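Local structure of lectin (Pleurotus ostreatus, 6T0Q) at residues Q26-W37 / A125-V133; C69-H80 / G92-V103. The protein binds calcium and N-acetyl-D-galactosamine and, as a mushroom lectin, probably recognises galactose-type sugars more widely. All coordinates share one frame; numbering follows the deposited sequence.

Both contacts are largely buried, and they meet in one antiparallel sheet: strand 126-135 of contact 1 lies beside strand 67-76 of contact 2, and the M128 carbonyl probably accepts a hydrogen bond from A75 N. Contact 1 closes an N-terminal loop against strand 126-135, with aromatic rings, a methionine and serine hydroxyls but one beta bridge. Contact 2, nested within the chain segment that contact 1 closes, is a regular ladder from A70/V103 to V74/Q99, beyond which both chains turn a corner toward the neighbouring sheet. Its polar groups converge on a histidine and a calcium ion, and its edge strand meets a glycan. W35 and F95 pack together where the two join.

Contact 1. Residues Q26-W37 / A125-V133; sequences QPALLSTSKWIW and AGIMASILV. Unlike the reference sequence in segment 26-37: S31 (reference Asn), T32 (reference Ala).
I36 and I127 form a single antiparallel hydrogen-bonded bridge, and the axes of the short strand segments 34-37 and 126-133 come to 4.4 Å of each other, with N-to-C directions 140° apart. The bridge is closed by I36 N to I127 O (2.8 Å) and I127 N to I36 O (3.0 Å), and the two isoleucines touch through their CG1 atoms. Before strand 34-37, a type I turn from L30 to S33 lifts the chain away, and side chains take over the contact. M128 lies across one face of the W35 indole: its CB sits above the ring toward the rim, and the bend in its chain (chi3 -82°) swings SD and CE over the pyrrole part, CE ending 3.3 Å from W35 NE1. This makes both a Met-aromatic contact and a CH-pi contact. The W37 indole receives A125 in a comparable way, with the methyl CB centred over a face and 3.4 Å from W37 CE2. Two buried hydroxyls tie the loop to the strand. S130 OG donates to L29 O (2.5 Å), while S33 OG reaches A129 O (2.7 Å) from well above the carbonyl plane, 57° out of it. Farther along, L132 packs its CB on the A28 methyl and sets CD2 3.4 Å from Q26 O; the Q26 amide oxygen is itself bonded to R23 and S140. T145 adds bonds to K34 O and A129 N. Strand 126-135 runs between strands 67-76 and 140-144 of a four-stranded sheet, whereas strand 34-37 pairs on its other side with strand 174-178; F55 of strand 51-60 packs against both isoleucines, and W184 meets the W35 ring.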
# COMPACT_ATOMS: atom_id res chain seq x y z
N GLN A 26 -14.69 -17.53 -16.13
CA GLN A 26 -15.83 -18.41 -16.40
C GLN A 26 -17.10 -17.59 -16.55
O GLN A 26 -17.56 -16.98 -15.57
CB GLN A 26 -16.01 -19.45 -15.28
CG GLN A 26 -17.28 -20.29 -15.47
CD GLN A 26 -17.60 -21.21 -14.29
OE1 GLN A 26 -16.75 -21.46 -13.43
NE2 GLN A 26 -18.84 -21.70 -14.23
N PRO A 27 -17.72 -17.56 -17.73
CA PRO A 27 -18.91 -16.72 -17.92
C PRO A 27 -20.06 -17.18 -17.04
O PRO A 27 -20.33 -18.37 -16.91
CB PRO A 27 -19.23 -16.92 -19.41
CG PRO A 27 -17.92 -17.30 -20.04
CD PRO A 27 -17.27 -18.18 -18.98
N ALA A 28 -20.74 -16.21 -16.43
CA ALA A 28 -22.06 -16.48 -15.87
C ALA A 28 -23.06 -16.56 -17.02
O ALA A 28 -23.01 -15.75 -17.94
CB ALA A 28 -22.46 -15.38 -14.88
N LEU A 29 -23.93 -17.56 -16.98
CA LEU A 29 -24.88 -17.82 -18.05
C LEU A 29 -26.30 -17.64 -17.54
O LEU A 29 -26.59 -17.90 -16.37
CB LEU A 29 -24.72 -19.24 -18.60
CG LEU A 29 -23.28 -19.63 -18.96
CD1 LEU A 29 -23.18 -21.14 -19.20
CD2 LEU A 29 -22.82 -18.84 -20.17
N LEU A 30 -27.20 -17.24 -18.44
CA LEU A 30 -28.60 -17.04 -18.10
C LEU A 30 -29.47 -18.26 -18.40
O LEU A 30 -30.67 -18.23 -18.12
CB LEU A 30 -29.15 -15.83 -18.87
CG LEU A 30 -28.61 -14.47 -18.42
CD1 LEU A 30 -29.18 -13.40 -19.32
CD2 LEU A 30 -28.98 -14.20 -16.96
N SER A 31 -28.87 -19.33 -18.93
CA SER A 31 -29.63 -20.45 -19.48
C SER A 31 -30.55 -21.09 -18.46
O SER A 31 -31.63 -21.58 -18.81
CB SER A 31 -28.67 -21.51 -20.03
OG SER A 31 -27.75 -20.93 -20.94
N THR A 32 -30.14 -21.15 -17.19
CA THR A 32 -30.97 -21.78 -16.17
C THR A 32 -31.80 -20.78 -15.38
O THR A 32 -32.50 -21.17 -14.44
CB THR A 32 -30.10 -22.60 -15.21
OG1 THR A 32 -29.25 -21.73 -14.47
CG2 THR A 32 -29.26 -23.60 -15.99
N SER A 33 -31.76 -19.50 -15.74
CA SER A 33 -32.43 -18.49 -14.95
C SER A 33 -33.89 -18.34 -15.37
O SER A 33 -34.28 -18.72 -16.48
CB SER A 33 -31.69 -17.15 -15.05
OG SER A 33 -32.30 -16.19 -14.21
N LYS A 34 -34.69 -17.75 -14.48
CA LYS A 34 -36.10 -17.47 -14.75
C LYS A 34 -36.40 -15.98 -14.62
O LYS A 34 -35.80 -15.27 -13.81
CB LYS A 34 -37.03 -18.24 -13.77
CG LYS A 34 -36.67 -19.72 -13.54
CD LYS A 34 -36.82 -20.53 -14.82
CE LYS A 34 -36.49 -22.02 -14.59
NZ LYS A 34 -36.35 -22.74 -15.89
N TRP A 35 -37.35 -15.52 -15.43
CA TRP A 35 -37.96 -14.21 -15.25
C TRP A 35 -38.92 -14.25 -14.06
O TRP A 35 -39.72 -15.19 -13.95
CB TRP A 35 -38.73 -13.81 -16.51
CG TRP A 35 -37.85 -13.59 -17.70
CD1 TRP A 35 -37.58 -14.47 -18.71
CD2 TRP A 35 -37.13 -12.39 -18.00
NE1 TRP A 35 -36.72 -13.88 -19.63
CE2 TRP A 35 -36.43 -12.61 -19.21
CE3 TRP A 35 -37.00 -11.15 -17.36
CZ2 TRP A 35 -35.62 -11.63 -19.79
CZ3 TRP A 35 -36.19 -10.18 -17.94
CH2 TRP A 35 -35.51 -10.43 -19.14
N ILE A 36 -38.88 -13.24 -13.19
CA ILE A 36 -39.84 -13.20 -12.10
C ILE A 36 -40.51 -11.84 -12.03
O ILE A 36 -39.94 -10.81 -12.42
CB ILE A 36 -39.22 -13.56 -10.73
CG1 ILE A 36 -38.10 -12.57 -10.36
CG2 ILE A 36 -38.75 -15.01 -10.72
CD1 ILE A 36 -37.47 -12.87 -8.98
N TRP A 37 -41.74 -11.85 -11.53
CA TRP A 37 -42.46 -10.65 -11.16
C TRP A 37 -43.36 -11.03 -9.99
O TRP A 37 -43.09 -12.01 -9.28
CB TRP A 37 -43.19 -10.06 -12.39
CG TRP A 37 -43.63 -8.65 -12.20
CD1 TRP A 37 -44.91 -8.20 -12.05
CD2 TRP A 37 -42.78 -7.49 -12.09
NE1 TRP A 37 -44.92 -6.84 -11.87
CE2 TRP A 37 -43.62 -6.38 -11.89
CE3 TRP A 37 -41.39 -7.28 -12.16
CZ2 TRP A 37 -43.13 -5.07 -11.76
CZ3 TRP A 37 -40.90 -5.98 -12.03
CH2 TRP A 37 -41.77 -4.89 -11.83
N ALA A 125 -43.79 -7.44 -17.49
CA ALA A 125 -42.82 -6.97 -16.50
C ALA A 125 -42.04 -8.16 -15.97
O ALA A 125 -42.62 -9.23 -15.73
CB ALA A 125 -43.52 -6.26 -15.32
N GLY A 126 -40.74 -7.99 -15.76
CA GLY A 126 -39.95 -9.10 -15.28
C GLY A 126 -38.50 -8.74 -15.00
O GLY A 126 -37.97 -7.79 -15.59
N ILE A 127 -37.87 -9.46 -14.09
CA ILE A 127 -36.43 -9.36 -13.89
C ILE A 127 -35.85 -10.76 -13.98
O ILE A 127 -36.50 -11.75 -13.63
CB ILE A 127 -36.04 -8.68 -12.55
CG1 ILE A 127 -36.58 -9.48 -11.37
CG2 ILE A 127 -36.52 -7.21 -12.49
CD1 ILE A 127 -35.91 -9.14 -10.05
N MET A 128 -34.61 -10.83 -14.44
CA MET A 128 -33.90 -12.09 -14.58
C MET A 128 -32.45 -11.85 -14.21
O MET A 128 -31.86 -10.85 -14.62
CB MET A 128 -33.99 -12.64 -16.01
CG MET A 128 -32.95 -13.73 -16.32
SD MET A 128 -32.99 -14.33 -18.03
CE MET A 128 -34.34 -15.49 -17.91
N ALA A 129 -31.87 -12.76 -13.42
CA ALA A 129 -30.47 -12.64 -13.06
C ALA A 129 -29.87 -14.02 -12.86
O ALA A 129 -30.56 -14.96 -12.48
CB ALA A 129 -30.27 -11.79 -11.80
N SER A 130 -28.57 -14.13 -13.17
CA SER A 130 -27.72 -15.22 -12.73
C SER A 130 -26.63 -14.64 -11.84
O SER A 130 -26.04 -13.60 -12.16
CB SER A 130 -27.04 -15.98 -13.89
OG SER A 130 -27.91 -16.94 -14.44
N ILE A 131 -26.33 -15.35 -10.77
CA ILE A 131 -25.31 -14.97 -9.80
C ILE A 131 -24.34 -16.14 -9.74
O ILE A 131 -24.64 -17.17 -9.13
CB ILE A 131 -25.92 -14.67 -8.43
CG1 ILE A 131 -27.04 -13.63 -8.58
CG2 ILE A 131 -24.85 -14.24 -7.43
CD1 ILE A 131 -28.02 -13.64 -7.41
N LEU A 132 -23.18 -16.00 -10.37
CA LEU A 132 -22.17 -17.05 -10.34
C LEU A 132 -21.22 -16.76 -9.18
O LEU A 132 -20.40 -15.84 -9.26
CB LEU A 132 -21.42 -17.14 -11.66
CG LEU A 132 -20.26 -18.15 -11.72
CD1 LEU A 132 -20.74 -19.56 -11.43
CD2 LEU A 132 -19.59 -18.08 -13.09
N VAL A 133 -21.34 -17.54 -8.10
CA VAL A 133 -20.58 -17.33 -6.88
C VAL A 133 -19.30 -18.16 -6.95
O VAL A 133 -19.35 -19.35 -7.25
CB VAL A 133 -21.41 -17.73 -5.64
CG1 VAL A 133 -20.53 -17.72 -4.38
CG2 VAL A 133 -22.61 -16.80 -5.47

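Contact 2. Residues C69-H80 / G92-V103; sequences CATIVVASDDAH and GAGFRQGQALFV. With CA (calcium ion), chain F; NAG (2-acetamido-2-deoxy-beta-D-glucopyranose), chain C.
The H80 imidazole is sandwiched between V74 CG2, centred over one face, and the backbone of G92 against the other, with G92 C 3.4 Å from H80 CE1. Q99 OE1 and S76 CB lie at its edge in the ring plane. From that edge H80 NE2 donates a nearly straight bond (166°) to Q99 OE1 at 2.7 Å, the amide being turned 77° from the ring, while ND1 shares a hydrogen bond with S76 OG at 2.7 Å. With CG held between the backbone N and carbonyl carbon (chi1 61°), the ring folds over G92, and bonds at both nitrogens fix its rotation. Q99 NE2 is in turn bonded to T91 O. The F102 ring lies alongside T71 and meets, at its edge, the acetyl methyl C8 of an N-acetylglucosamine of a bound glycan; F102 N donates to O7 of the same sugar (3.1 Å). F95 has S76 O at its edge, runs beside D77 and meets W184 edge-to-face.

Along the rest of the strand pair, A70, I72 and V74 pair with V103, L101 and Q99 in an antiparallel ladder. I72, L101 and V103 pack on the face that also meets F82 and V84. After S76 the chain turns into the neighbouring sheet, where H80 pairs with G92. At that corner D77 OD1 and D78 OD2 each lie 2.6 Å from the calcium ion, joined by N118, S123, P124 and a water that also donates to D78 OD1; D77 OD2 is hydrogen-bonded to W184 NE1 and D78 OD2 to L119 N. The cis peptide between the aspartates recalls the Asp-cis-Asp motif of PA14-type lectins; this calcium probably takes part in sugar binding, as the second site suggests, where G283 binds both calcium and N-acetyl-D-galactosamine.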
# COMPACT_ATOMS: atom_id res chain seq x y z
N CYS A 69 -16.68 -14.00 -4.04
CA CYS A 69 -17.13 -12.94 -4.93
C CYS A 69 -18.06 -13.57 -5.96
O CYS A 69 -18.20 -14.79 -6.04
CB CYS A 69 -15.95 -12.23 -5.59
SG CYS A 69 -14.82 -13.32 -6.50
N ALA A 70 -18.72 -12.70 -6.74
CA ALA A 70 -19.73 -13.16 -7.69
C ALA A 70 -19.63 -12.39 -9.00
O ALA A 70 -19.35 -11.19 -9.00
CB ALA A 70 -21.16 -12.99 -7.16
N THR A 71 -19.86 -13.11 -10.10
CA THR A 71 -20.12 -12.52 -11.40
C THR A 71 -21.63 -12.53 -11.61
O THR A 71 -22.26 -13.58 -11.50
CB THR A 71 -19.42 -13.31 -12.50
OG1 THR A 71 -18.01 -13.28 -12.29
CG2 THR A 71 -19.76 -12.74 -13.87
N ILE A 72 -22.21 -11.36 -11.89
CA ILE A 72 -23.66 -11.23 -12.00
C ILE A 72 -24.03 -10.78 -13.40
O ILE A 72 -23.37 -9.89 -13.97
CB ILE A 72 -24.20 -10.24 -10.94
CG1 ILE A 72 -23.94 -10.78 -9.53
CG2 ILE A 72 -25.70 -9.94 -11.16
CD1 ILE A 72 -24.01 -9.72 -8.44
N VAL A 73 -25.07 -11.38 -13.98
CA VAL A 73 -25.69 -10.87 -15.20
C VAL A 73 -27.17 -10.67 -14.91
O VAL A 73 -27.83 -11.60 -14.41
CB VAL A 73 -25.50 -11.80 -16.41
CG1 VAL A 73 -26.26 -11.24 -17.63
CG2 VAL A 73 -23.99 -11.95 -16.75
N VAL A 74 -27.70 -9.48 -15.21
CA VAL A 74 -29.08 -9.15 -14.87
C VAL A 74 -29.75 -8.47 -16.06
O VAL A 74 -29.11 -7.72 -16.80
CB VAL A 74 -29.15 -8.27 -13.59
CG1 VAL A 74 -28.30 -7.00 -13.75
CG2 VAL A 74 -30.60 -7.92 -13.25
N ALA A 75 -31.03 -8.78 -16.27
CA ALA A 75 -31.82 -8.18 -17.33
C ALA A 75 -33.19 -7.84 -16.77
O ALA A 75 -33.64 -8.43 -15.78
CB ALA A 75 -31.98 -9.12 -18.53
N SER A 76 -33.88 -6.89 -17.41
CA SER A 76 -35.13 -6.43 -16.83
C SER A 76 -36.05 -5.88 -17.91
O SER A 76 -35.60 -5.32 -18.91
CB SER A 76 -34.89 -5.34 -15.77
OG SER A 76 -34.16 -4.24 -16.32
N ASP A 77 -37.34 -5.97 -17.65
CA ASP A 77 -38.34 -5.24 -18.40
C ASP A 77 -39.19 -4.53 -17.36
O ASP A 77 -39.99 -5.18 -16.69
CB ASP A 77 -39.17 -6.20 -19.26
CG ASP A 77 -40.20 -5.49 -20.13
OD1 ASP A 77 -40.35 -4.25 -20.02
OD2 ASP A 77 -40.85 -6.18 -20.95
N ASP A 78 -39.02 -3.21 -17.20
CA ASP A 78 -38.19 -2.32 -18.02
C ASP A 78 -36.82 -2.00 -17.42
O ASP A 78 -35.87 -1.78 -18.16
CB ASP A 78 -38.91 -0.99 -18.25
CG ASP A 78 -40.13 -1.13 -19.12
OD1 ASP A 78 -39.95 -1.10 -20.35
OD2 ASP A 78 -41.25 -1.27 -18.58
N ALA A 79 -36.72 -1.90 -16.10
CA ALA A 79 -35.50 -1.39 -15.48
C ALA A 79 -35.30 -2.06 -14.13
O ALA A 79 -36.22 -2.67 -13.58
CB ALA A 79 -35.57 0.14 -15.33
N HIS A 80 -34.08 -1.91 -13.59
CA HIS A 80 -33.75 -2.56 -12.32
C HIS A 80 -32.68 -1.77 -11.57
O HIS A 80 -31.88 -1.04 -12.16
CB HIS A 80 -33.23 -3.98 -12.53
CG HIS A 80 -31.98 -4.04 -13.35
ND1 HIS A 80 -31.98 -4.26 -14.71
CD2 HIS A 80 -30.68 -3.87 -13.01
CE1 HIS A 80 -30.74 -4.24 -15.17
NE2 HIS A 80 -29.93 -4.01 -14.15
N GLY A 92 -29.74 -0.58 -14.22
CA GLY A 92 -29.74 -0.89 -15.64
C GLY A 92 -31.16 -1.02 -16.15
O GLY A 92 -32.13 -0.74 -15.44
N ALA A 93 -31.28 -1.47 -17.39
CA ALA A 93 -32.59 -1.54 -18.03
C ALA A 93 -32.47 -2.38 -19.28
O ALA A 93 -31.46 -2.30 -19.98
CB ALA A 93 -33.10 -0.13 -18.39
N GLY A 94 -33.49 -3.17 -19.55
CA GLY A 94 -33.58 -3.77 -20.87
C GLY A 94 -33.39 -5.27 -20.83
O GLY A 94 -32.66 -5.82 -20.00
N PHE A 95 -34.06 -5.95 -21.76
CA PHE A 95 -34.07 -7.41 -21.80
C PHE A 95 -33.40 -7.99 -23.03
O PHE A 95 -33.25 -9.22 -23.10
CB PHE A 95 -35.51 -7.94 -21.70
CG PHE A 95 -36.43 -7.46 -22.80
CD1 PHE A 95 -36.52 -8.15 -24.00
CD2 PHE A 95 -37.22 -6.33 -22.61
CE1 PHE A 95 -37.38 -7.71 -25.01
CE2 PHE A 95 -38.07 -5.87 -23.62
CZ PHE A 95 -38.16 -6.57 -24.82
N ARG A 96 -33.01 -7.17 -24.00
CA ARG A 96 -32.32 -7.70 -25.17
C ARG A 96 -30.89 -8.10 -24.84
O ARG A 96 -30.37 -9.06 -25.42
CB ARG A 96 -32.35 -6.67 -26.31
CG ARG A 96 -33.76 -6.25 -26.78
CD ARG A 96 -34.59 -7.38 -27.41
NE ARG A 96 -35.87 -6.90 -27.94
CZ ARG A 96 -36.83 -7.67 -28.45
NH1 ARG A 96 -36.69 -8.99 -28.50
NH2 ARG A 96 -37.96 -7.11 -28.89
N GLN A 97 -30.25 -7.40 -23.91
CA GLN A 97 -28.88 -7.71 -23.51
C GLN A 97 -28.76 -7.59 -21.99
O GLN A 97 -29.23 -6.61 -21.40
CB GLN A 97 -27.88 -6.76 -24.18
CG GLN A 97 -26.43 -7.02 -23.79
CD GLN A 97 -25.46 -6.05 -24.45
OE1 GLN A 97 -24.67 -6.44 -25.31
NE2 GLN A 97 -25.52 -4.80 -24.03
N GLY A 98 -28.12 -8.56 -21.37
CA GLY A 98 -27.91 -8.51 -19.93
C GLY A 98 -26.88 -7.46 -19.56
O GLY A 98 -26.13 -6.94 -20.39
N GLN A 99 -26.85 -7.14 -18.26
CA GLN A 99 -25.88 -6.22 -17.68
C GLN A 99 -24.94 -6.99 -16.76
O GLN A 99 -25.40 -7.73 -15.89
CB GLN A 99 -26.59 -5.13 -16.88
CG GLN A 99 -25.64 -4.19 -16.12
CD GLN A 99 -26.40 -3.14 -15.34
OE1 GLN A 99 -27.29 -3.47 -14.56
NE2 GLN A 99 -26.07 -1.87 -15.56
N ALA A 100 -23.63 -6.80 -16.93
CA ALA A 100 -22.64 -7.47 -16.10
C ALA A 100 -22.34 -6.65 -14.85
O ALA A 100 -22.10 -5.44 -14.94
CB ALA A 100 -21.35 -7.69 -16.88
N LEU A 101 -22.31 -7.31 -13.69
CA LEU A 101 -21.94 -6.68 -12.43
C LEU A 101 -21.02 -7.62 -11.66
O LEU A 101 -21.16 -8.84 -11.76
CB LEU A 101 -23.19 -6.35 -11.58
CG LEU A 101 -24.26 -5.43 -12.19
CD1 LEU A 101 -25.48 -5.38 -11.28
CD2 LEU A 101 -23.72 -4.00 -12.41
N PHE A 102 -20.08 -7.05 -10.89
CA PHE A 102 -19.14 -7.83 -10.09
C PHE A 102 -19.15 -7.32 -8.66
O PHE A 102 -19.25 -6.11 -8.44
CB PHE A 102 -17.70 -7.73 -10.65
CG PHE A 102 -17.58 -8.13 -12.10
CD1 PHE A 102 -17.78 -7.20 -13.11
CD2 PHE A 102 -17.27 -9.44 -12.45
CE1 PHE A 102 -17.67 -7.56 -14.45
CE2 PHE A 102 -17.16 -9.81 -13.79
CZ PHE A 102 -17.36 -8.87 -14.79
N VAL A 103 -19.04 -8.23 -7.68
CA VAL A 103 -19.19 -7.82 -6.28
C VAL A 103 -18.48 -8.82 -5.37
O VAL A 103 -18.47 -10.03 -5.64
CB VAL A 103 -20.69 -7.67 -5.90
CG1 VAL A 103 -21.38 -9.03 -5.85
CG2 VAL A 103 -20.84 -6.92 -4.56
CA CA F . -42.66 -3.36 -19.39
C1 NAG C . -19.02 -0.54 -9.58
C2 NAG C . -20.17 -1.19 -10.37
C3 NAG C . -21.10 -0.10 -10.95
C4 NAG C . -21.49 0.95 -9.92
C5 NAG C . -20.25 1.47 -9.19
C6 NAG C . -20.58 2.40 -8.04
C7 NAG C . -19.80 -3.34 -11.54
C8 NAG C . -19.22 -3.99 -12.76
N2 NAG C . -19.64 -2.01 -11.45
O3 NAG C . -22.29 -0.71 -11.46
O4 NAG C . -22.29 1.96 -10.40
O5 NAG C . -19.54 0.36 -8.63
O6 NAG C . -21.38 1.75 -7.06
O7 NAG C . -20.37 -3.99 -10.69
O HOH W 1 -42.07 -1.95 -21.65